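Local coordinates for periplasmic binding protein (PDB 4N01), which probably binds a solute in the periplasm for ABC-type import, possibly a metal chelate such as a siderophore or haem, at residues G41-T49 with T55-P63; S160-N168 with E226-L235. All coordinates share one frame; numbering follows the deposited sequence.

Contact 1: residues G41-T49 with T55-P63; sequences GTSVTWSET and TDFAVKSAP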
loop_
_atom_site.group_PDB
_atom_site.type_symbol
_atom_site.label_atom_id
_atom_site.label_comp_id
_atom_site.label_asym_id
_atom_site.label_seq_id
_atom_site.Cartn_x
_atom_site.Cartn_y
_atom_site.Cartn_z
ATOM N N GLY A 41 -10.973 -8.704 -28.812
ATOM C CA GLY A 41 -12.260 -9.345 -29.017
ATOM C C GLY A 41 -12.764 -10.109 -27.803
ATOM O O GLY A 41 -13.970 -10.308 -27.637
ATOM N N THR A 42 -11.842 -10.545 -26.949
ATOM C CA THR A 42 -12.221 -11.304 -25.765
ATOM C C THR A 42 -12.545 -10.374 -24.591
ATOM O O THR A 42 -12.194 -9.193 -24.608
ATOM C CB THR A 42 -11.125 -12.308 -25.354
ATOM O OG1 THR A 42 -10.376 -12.708 -26.510
ATOM C CG2 THR A 42 -11.758 -13.530 -24.730
ATOM N N SER A 43 -13.242 -10.902 -23.592
ATOM C CA SER A 43 -13.556 -10.135 -22.400
ATOM C C SER A 43 -12.383 -10.199 -21.437
ATOM O O SER A 43 -11.569 -11.124 -21.491
ATOM C CB SER A 43 -14.795 -10.704 -21.706
ATOM O OG SER A 43 -15.962 -10.489 -22.474
ATOM N N VAL A 44 -12.306 -9.213 -20.556
ATOM C CA VAL A 44 -11.404 -9.260 -19.428
ATOM C C VAL A 44 -12.286 -9.671 -18.257
ATOM O O VAL A 44 -13.301 -9.030 -17.982
ATOM C CB VAL A 44 -10.750 -7.893 -19.186
ATOM C CG1 VAL A 44 -9.883 -7.915 -17.925
ATOM C CG2 VAL A 44 -9.915 -7.507 -20.406
ATOM N N THR A 45 -11.937 -10.772 -17.603
ATOM C CA THR A 45 -12.812 -11.345 -16.583
ATOM C C THR A 45 -12.100 -11.510 -15.247
ATOM O O THR A 45 -10.875 -11.675 -15.189
ATOM C CB THR A 45 -13.365 -12.710 -17.023
ATOM O OG1 THR A 45 -12.284 -13.639 -17.181
ATOM C CG2 THR A 45 -14.128 -12.585 -18.346
ATOM N N TRP A 46 -12.871 -11.459 -14.166
ATOM C CA TRP A 46 -12.319 -11.666 -12.830
ATOM C C TRP A 46 -13.450 -11.977 -11.862
ATOM O O TRP A 46 -14.618 -11.896 -12.238
ATOM C CB TRP A 46 -11.509 -10.445 -12.363
ATOM C CG TRP A 46 -12.327 -9.225 -12.004
ATOM C CD1 TRP A 46 -12.722 -8.842 -10.746
ATOM C CD2 TRP A 46 -12.822 -8.219 -12.899
ATOM N NE1 TRP A 46 -13.436 -7.671 -10.809
ATOM C CE2 TRP A 46 -13.510 -7.262 -12.122
ATOM C CE3 TRP A 46 -12.751 -8.027 -14.291
ATOM C CZ2 TRP A 46 -14.116 -6.133 -12.676
ATOM C CZ3 TRP A 46 -13.362 -6.907 -14.851
ATOM C CH2 TRP A 46 -14.041 -5.977 -14.043
ATOM N N SER A 47 -13.100 -12.344 -10.631
ATOM C CA SER A 47 -14.086 -12.643 -9.589
ATOM C C SER A 47 -13.734 -11.931 -8.288
ATOM O O SER A 47 -12.557 -11.724 -7.983
ATOM C CB SER A 47 -14.133 -14.153 -9.298
ATOM O OG SER A 47 -14.556 -14.886 -10.433
ATOM N N GLU A 48 -14.755 -11.578 -7.509
ATOM C CA GLU A 48 -14.548 -11.129 -6.132
ATOM C C GLU A 48 -15.547 -11.831 -5.212
ATOM O O GLU A 48 -16.596 -12.292 -5.663
ATOM C CB GLU A 48 -14.703 -9.604 -6.002
ATOM C CG GLU A 48 -13.872 -8.772 -6.982
ATOM C CD GLU A 48 -12.376 -8.875 -6.740
ATOM O OE1 GLU A 48 -11.951 -9.362 -5.664
ATOM O OE2 GLU A 48 -11.603 -8.461 -7.637
ATOM N N THR A 49 -15.220 -11.910 -3.924
ATOM C CA THR A 49 -16.108 -12.538 -2.950
ATOM C C THR A 49 -16.363 -11.598 -1.779
ATOM O O THR A 49 -15.421 -11.095 -1.165
ATOM C CB THR A 49 -15.531 -13.864 -2.434
ATOM O OG1 THR A 49 -15.448 -14.796 -3.525
ATOM C CG2 THR A 49 -16.425 -14.451 -1.339
ATOM N N THR A 55 -19.002 -13.300 -6.907
ATOM C CA THR A 55 -19.580 -12.727 -8.120
ATOM C C THR A 55 -18.554 -12.721 -9.264
ATOM O O THR A 55 -17.380 -12.386 -9.064
ATOM C CB THR A 55 -20.093 -11.290 -7.858
ATOM O OG1 THR A 55 -20.988 -11.304 -6.737
ATOM C CG2 THR A 55 -20.826 -10.727 -9.080
ATOM N N ASP A 56 -18.994 -13.111 -10.457
ATOM C CA ASP A 56 -18.128 -13.063 -11.631
ATOM C C ASP A 56 -18.346 -11.753 -12.367
ATOM O O ASP A 56 -19.484 -11.320 -12.547
ATOM C CB ASP A 56 -18.399 -14.243 -12.563
ATOM C CG ASP A 56 -17.905 -15.557 -11.992
ATOM O OD1 ASP A 56 -16.833 -15.556 -11.348
ATOM O OD2 ASP A 56 -18.588 -16.590 -12.169
ATOM N N PHE A 57 -17.252 -11.124 -12.785
ATOM C CA PHE A 57 -17.323 -9.853 -13.509
ATOM C C PHE A 57 -16.658 -9.961 -14.881
ATOM O O PHE A 57 -15.746 -10.773 -15.076
ATOM C CB PHE A 57 -16.630 -8.741 -12.704
ATOM C CG PHE A 57 -17.247 -8.484 -11.349
ATOM C CD1 PHE A 57 -18.390 -7.697 -11.229
ATOM C CD2 PHE A 57 -16.683 -9.022 -10.201
ATOM C CE1 PHE A 57 -18.959 -7.453 -9.981
ATOM C CE2 PHE A 57 -17.243 -8.781 -8.943
ATOM C CZ PHE A 57 -18.376 -7.995 -8.832
ATOM N N ALA A 58 -17.104 -9.137 -15.827
ATOM C CA ALA A 58 -16.478 -9.077 -17.148
ATOM C C ALA A 58 -16.651 -7.703 -17.770
ATOM O O ALA A 58 -17.675 -7.061 -17.562
ATOM C CB ALA A 58 -17.067 -10.135 -18.067
ATOM N N VAL A 59 -15.652 -7.256 -18.533
ATOM C CA VAL A 59 -15.797 -6.064 -19.368
ATOM C C VAL A 59 -15.248 -6.317 -20.766
ATOM O O VAL A 59 -14.293 -7.074 -20.937
ATOM C CB VAL A 59 -15.107 -4.818 -18.757
ATOM C CG1 VAL A 59 -15.710 -4.491 -17.399
ATOM C CG2 VAL A 59 -13.597 -5.040 -18.635
ATOM N N LYS A 60 -15.865 -5.692 -21.760
ATOM C CA LYS A 60 -15.413 -5.799 -23.143
ATOM C C LYS A 60 -14.871 -4.460 -23.630
ATOM O O LYS A 60 -14.406 -4.342 -24.764
ATOM C CB LYS A 60 -16.573 -6.238 -24.047
ATOM C CG LYS A 60 -17.118 -7.603 -23.710
ATOM C CD LYS A 60 -18.638 -7.617 -23.774
ATOM C CE LYS A 60 -19.147 -7.592 -25.191
ATOM N NZ LYS A 60 -20.639 -7.542 -25.244
ATOM N N SER A 61 -14.957 -3.448 -22.773
ATOM C CA SER A 61 -14.498 -2.106 -23.101
ATOM C C SER A 61 -14.215 -1.388 -21.795
ATOM O O SER A 61 -14.775 -1.750 -20.754
ATOM C CB SER A 61 -15.580 -1.355 -23.884
ATOM O OG SER A 61 -15.072 -0.126 -24.396
ATOM N N ALA A 62 -13.351 -0.376 -21.837
ATOM C CA ALA A 62 -12.921 0.280 -20.609
ATOM C C ALA A 62 -14.093 0.955 -19.903
ATOM O O ALA A 62 -14.921 1.597 -20.549
ATOM C CB ALA A 62 -11.830 1.297 -20.908
ATOM N N PRO A 63 -14.167 0.810 -18.569
ATOM C CA PRO A 63 -15.154 1.562 -17.780
ATOM C C PRO A 63 -14.975 3.058 -18.021
ATOM O O PRO A 63 -13.848 3.498 -18.258
ATOM C CB PRO A 63 -14.769 1.226 -16.337
ATOM C CG PRO A 63 -14.144 -0.147 -16.434
ATOM C CD PRO A 63 -13.379 -0.120 -17.739
#
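Phe57 sets its CB over one face of the Trp46 indole. Phe57 CB is 3.5 Å from Trp46 CE2. It lies above the middle of the indole, 3.7 Å from the centroid of the six-membered ring, and makes a CH-pi contact there. The phenyl ring is slid away from the indole. The plane of the Phe57 ring and that of the Trp46 five-membered ring differ by 23°, yet their centroids are 5.1 Å apart, and the overlap is slight. The indole gets beneath Phe57 because Trp46 CG stands between its backbone N and carbonyl carbon (chi1 72°), which sends the ring across to the partner strand. At the far end of the indole, the edge at Trp46 CH2 meets Val59 CG1 at 4.0 Å. Glu48 CG lies 3.9 Å from Phe57 CE2, the two side chains crossing at about a right angle, while Glu48 OE2 turns off to accept from Ile154 N. The backbones form a two-stranded antiparallel beta hairpin. Its hydrogen-bonded pairs are Val44 with Val59, Trp46 with Phe57, and Glu48 with Thr55, each joined by two bonds. Phe57 N donates to Trp46 O at 2.8 Å, nearly straight at 168°. The side chains of Trp46, Phe57 and Val59 pack on strand 151-153, where Trp46 NE1 donates to Ile152 O and its ring meets Trp153 edge-to-face. Replacing Trp46 by an alanine would probably leave Ile152 O without this donor and open a gap between Phe57 CB and Val59 CG1. The other face of the hairpin carries smaller and more polar groups. Ser47 OG donates to Asp56 OD1 in a short bond of 2.5 Å, and Thr45 CG2 rests 3.8 Å from Ala58 CB.

Contact 2: residues S160-N168 with E226-L235; sequences STKADLETN and EGYTTNILKL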
loop_
_atom_site.group_PDB
_atom_site.type_symbol
_atom_site.label_atom_id
_atom_site.label_comp_id
_atom_site.label_asym_id
_atom_site.label_seq_id
_atom_site.Cartn_x
_atom_site.Cartn_y
_atom_site.Cartn_z
ATOM N N SER A 160 -4.695 -10.751 0.663
ATOM C CA SER A 160 -4.164 -11.815 1.515
ATOM C C SER A 160 -2.722 -11.588 1.932
ATOM O O SER A 160 -2.035 -10.713 1.396
ATOM C CB SER A 160 -4.261 -13.172 0.816
ATOM O OG SER A 160 -3.110 -13.405 0.018
ATOM N N THR A 161 -2.269 -12.402 2.880
ATOM C CA THR A 161 -0.894 -12.323 3.362
ATOM C C THR A 161 0.099 -13.003 2.424
ATOM O O THR A 161 1.293 -13.055 2.708
ATOM C CB THR A 161 -0.758 -12.917 4.766
ATOM O OG1 THR A 161 -1.358 -14.215 4.780
ATOM C CG2 THR A 161 -1.474 -12.043 5.778
ATOM N N LYS A 162 -0.390 -13.535 1.308
ATOM C CA LYS A 162 0.497 -14.062 0.277
ATOM C C LYS A 162 1.089 -12.942 -0.585
ATOM O O LYS A 162 2.056 -13.168 -1.319
ATOM C CB LYS A 162 -0.276 -15.011 -0.641
ATOM C CG LYS A 162 -0.602 -16.359 -0.031
ATOM C CD LYS A 162 -1.175 -17.296 -1.092
ATOM C CE LYS A 162 -1.108 -18.741 -0.631
ATOM N NZ LYS A 162 0.238 -19.054 -0.068
ATOM N N ALA A 163 0.506 -11.746 -0.505
ATOM C CA ALA A 163 0.859 -10.655 -1.419
ATOM C C ALA A 163 2.331 -10.272 -1.375
ATOM O O ALA A 163 2.923 -10.148 -0.306
ATOM C CB ALA A 163 0.022 -9.434 -1.131
ATOM N N ASP A 164 2.922 -10.060 -2.549
ATOM C CA ASP A 164 4.268 -9.489 -2.611
ATOM C C ASP A 164 4.368 -8.488 -3.762
ATOM O O ASP A 164 3.343 -8.107 -4.349
ATOM C CB ASP A 164 5.343 -10.590 -2.686
ATOM C CG ASP A 164 5.211 -11.481 -3.921
ATOM O OD1 ASP A 164 4.629 -11.043 -4.932
ATOM O OD2 ASP A 164 5.709 -12.634 -3.876
ATOM N N LEU A 165 5.579 -8.052 -4.090
ATOM C CA LEU A 165 5.726 -7.029 -5.131
ATOM C C LEU A 165 5.246 -7.537 -6.486
ATOM O O LEU A 165 4.633 -6.794 -7.250
ATOM C CB LEU A 165 7.174 -6.548 -5.234
ATOM C CG LEU A 165 7.397 -5.421 -6.251
ATOM C CD1 LEU A 165 6.576 -4.172 -5.913
ATOM C CD2 LEU A 165 8.887 -5.075 -6.378
ATOM N N GLU A 166 5.511 -8.812 -6.781
ATOM C CA GLU A 166 5.029 -9.404 -8.042
ATOM C C GLU A 166 3.500 -9.403 -8.126
ATOM O O GLU A 166 2.937 -9.227 -9.203
ATOM C CB GLU A 166 5.564 -10.835 -8.230
ATOM C CG GLU A 166 7.053 -10.917 -8.558
ATOM C CD GLU A 166 7.403 -10.281 -9.903
ATOM O OE1 GLU A 166 6.546 -10.262 -10.828
ATOM O OE2 GLU A 166 8.546 -9.790 -10.044
ATOM N N THR A 167 2.826 -9.610 -6.994
ATOM C CA THR A 167 1.360 -9.520 -6.972
ATOM C C THR A 167 0.889 -8.119 -7.374
ATOM O O THR A 167 -0.065 -7.965 -8.137
ATOM C CB THR A 167 0.811 -9.820 -5.565
ATOM O OG1 THR A 167 1.476 -10.972 -5.035
ATOM C CG2 THR A 167 -0.710 -10.058 -5.623
ATOM N N ASN A 168 1.556 -7.103 -6.843
ATOM C CA ASN A 168 1.277 -5.700 -7.173
ATOM C C ASN A 168 1.515 -5.428 -8.662
ATOM O O ASN A 168 0.741 -4.705 -9.303
ATOM C CB ASN A 168 2.181 -4.813 -6.295
ATOM C CG ASN A 168 1.701 -3.357 -6.175
ATOM O OD1 ASN A 168 1.935 -2.707 -5.145
ATOM N ND2 ASN A 168 1.074 -2.833 -7.222
ATOM N N GLU A 226 3.016 -10.474 8.549
ATOM C CA GLU A 226 3.207 -11.210 7.302
ATOM C C GLU A 226 2.618 -10.441 6.131
ATOM O O GLU A 226 1.886 -9.474 6.323
ATOM C CB GLU A 226 2.561 -12.608 7.384
ATOM C CG GLU A 226 3.095 -13.499 8.527
ATOM C CD GLU A 226 4.595 -13.789 8.459
ATOM O OE1 GLU A 226 5.229 -13.533 7.407
ATOM O OE2 GLU A 226 5.154 -14.293 9.467
ATOM N N GLY A 227 2.948 -10.857 4.913
ATOM C CA GLY A 227 2.326 -10.257 3.751
ATOM C C GLY A 227 3.154 -9.175 3.091
ATOM O O GLY A 227 4.382 -9.152 3.188
ATOM N N TYR A 228 2.465 -8.256 2.432
ATOM C CA TYR A 228 3.108 -7.329 1.513
ATOM C C TYR A 228 4.314 -6.583 2.090
ATOM O O TYR A 228 5.401 -6.585 1.493
ATOM C CB TYR A 228 2.074 -6.340 0.967
ATOM C CG TYR A 228 2.583 -5.538 -0.191
ATOM C CD1 TYR A 228 2.537 -6.052 -1.480
ATOM C CD2 TYR A 228 3.115 -4.270 0.001
ATOM C CE1 TYR A 228 2.998 -5.319 -2.555
ATOM C CE2 TYR A 228 3.576 -3.522 -1.070
ATOM C CZ TYR A 228 3.511 -4.056 -2.341
ATOM O OH TYR A 228 3.974 -3.325 -3.408
ATOM N N THR A 229 4.141 -5.941 3.244
ATOM C CA THR A 229 5.206 -5.110 3.799
ATOM C C THR A 229 6.451 -5.954 4.075
ATOM O O THR A 229 7.579 -5.554 3.765
ATOM C CB THR A 229 4.759 -4.423 5.103
ATOM O OG1 THR A 229 3.672 -3.525 4.825
ATOM C CG2 THR A 229 5.919 -3.637 5.718
ATOM N N THR A 230 6.244 -7.133 4.643
ATOM C CA THR A 230 7.350 -8.037 4.924
ATOM C C THR A 230 8.034 -8.475 3.638
ATOM O O THR A 230 9.264 -8.470 3.537
ATOM C CB THR A 230 6.823 -9.267 5.667
ATOM O OG1 THR A 230 6.431 -8.864 6.985
ATOM C CG2 THR A 230 7.894 -10.348 5.756
ATOM N N ASN A 231 7.236 -8.849 2.645
ATOM C CA ASN A 231 7.792 -9.370 1.401
ATOM C C ASN A 231 8.570 -8.358 0.566
ATOM O O ASN A 231 9.576 -8.710 -0.040
ATOM C CB ASN A 231 6.694 -10.032 0.578
ATOM C CG ASN A 231 6.216 -11.301 1.216
ATOM O OD1 ASN A 231 6.997 -11.995 1.881
ATOM N ND2 ASN A 231 4.935 -11.617 1.048
ATOM N N ILE A 232 8.127 -7.104 0.539
ATOM C CA ILE A 232 8.850 -6.101 -0.245
ATOM C C ILE A 232 10.155 -5.693 0.455
ATOM O O ILE A 232 11.172 -5.457 -0.197
ATOM C CB ILE A 232 7.980 -4.869 -0.575
ATOM C CG1 ILE A 232 7.507 -4.172 0.705
ATOM C CG2 ILE A 232 6.786 -5.303 -1.408
ATOM C CD1 ILE A 232 7.706 -2.693 0.708
ATOM N N LEU A 233 10.140 -5.641 1.785
ATOM C CA LEU A 233 11.354 -5.316 2.534
ATOM C C LEU A 233 12.427 -6.393 2.385
ATOM O O LEU A 233 13.624 -6.090 2.374
ATOM C CB LEU A 233 11.043 -5.063 4.029
ATOM C CG LEU A 233 10.268 -3.764 4.284
ATOM C CD1 LEU A 233 9.895 -3.659 5.766
ATOM C CD2 LEU A 233 11.093 -2.556 3.838
ATOM N N LYS A 234 12.012 -7.643 2.225
ATOM C CA LYS A 234 12.975 -8.717 1.983
ATOM C C LYS A 234 13.765 -8.495 0.686
ATOM O O LYS A 234 14.902 -8.952 0.553
ATOM C CB LYS A 234 12.276 -10.083 1.969
ATOM C CG LYS A 234 11.921 -10.585 3.359
ATOM C CD LYS A 234 11.288 -11.969 3.331
ATOM C CE LYS A 234 11.199 -12.533 4.749
ATOM N NZ LYS A 234 10.324 -13.739 4.846
ATOM N N LEU A 235 13.173 -7.780 -0.263
ATOM C CA LEU A 235 13.856 -7.511 -1.536
ATOM C C LEU A 235 15.138 -6.675 -1.387
ATOM O O LEU A 235 16.001 -6.704 -2.273
ATOM C CB LEU A 235 12.910 -6.811 -2.522
ATOM C CG LEU A 235 11.698 -7.613 -2.996
ATOM C CD1 LEU A 235 10.819 -6.689 -3.841
ATOM C CD2 LEU A 235 12.109 -8.846 -3.797
HETATM O O HOH W 1 -0.348 -8.672 2.250
HETATM O O HOH W 2 3.754 -14.030 2.209
HETATM O O HOH W 3 8.176 -8.813 -2.961
#
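Tyr228 lies along the chain from Ala163 to Asn168 in the tightly packed part of the contact. Asp164 O meets the edge of its ring, 3.3 Å from Tyr228 CE1. Tyr228 OH lies 2.7 Å from Asn168 OD1. Tyr228 OH is hydrogen-bonded to Thr320 OG1, and Asn168 OD1 accepts from Gly317 N. With chi1 at -177°, Leu165 extends so that CD1 lies by Tyr228 OH and CD2 is 3.6 Å from Leu235 CD1. Gly227 is packed close as well, its CA 3.2 Å from Thr161 O. The Asn231 side is more open to water, and Lys162 there is exposed. Asn231 ND2 donates to Ala163 O at 2.8 Å, from above the carbonyl plane, and also to a water held by Thr161 O. Another water accepts from Leu165 N and donates weakly to Asn231 O. A third joins Ser160 O to Tyr228 N. Asp164 and Thr167 form a capping box that starts helix 165-178, and Gly227 is the N-cap of helix 228-234. The two helix starts probably belong to different lobes. Leu196 of helix 182-203 touches both Leu165 and Leu235, consistent with the single helix that joins the lobes in this binding-protein family.

Contact 1 and contact 2 do not touch. Their centres are 26 Å apart and their nearest atoms about 10 Å apart. Helix 165-178 runs between them: contact 2 holds its start, while Val44, Trp46 and Val59 of contact 1 rest on Ile178 at its other end, and Lys174 NZ donates to Thr45 O. Contact 1 is peripheral, with its centre 24 Å from that of the chain; contact 2 is central, at 10 Å, probably where the two lobes meet. Such proteins usually bind their solute in the cleft between lobes. A bound sodium ion lies about 3 Å from the Ser47 side chain of contact 1. For Tyr228 of contact 2 the distance to a bound sodium ion is about 10 Å.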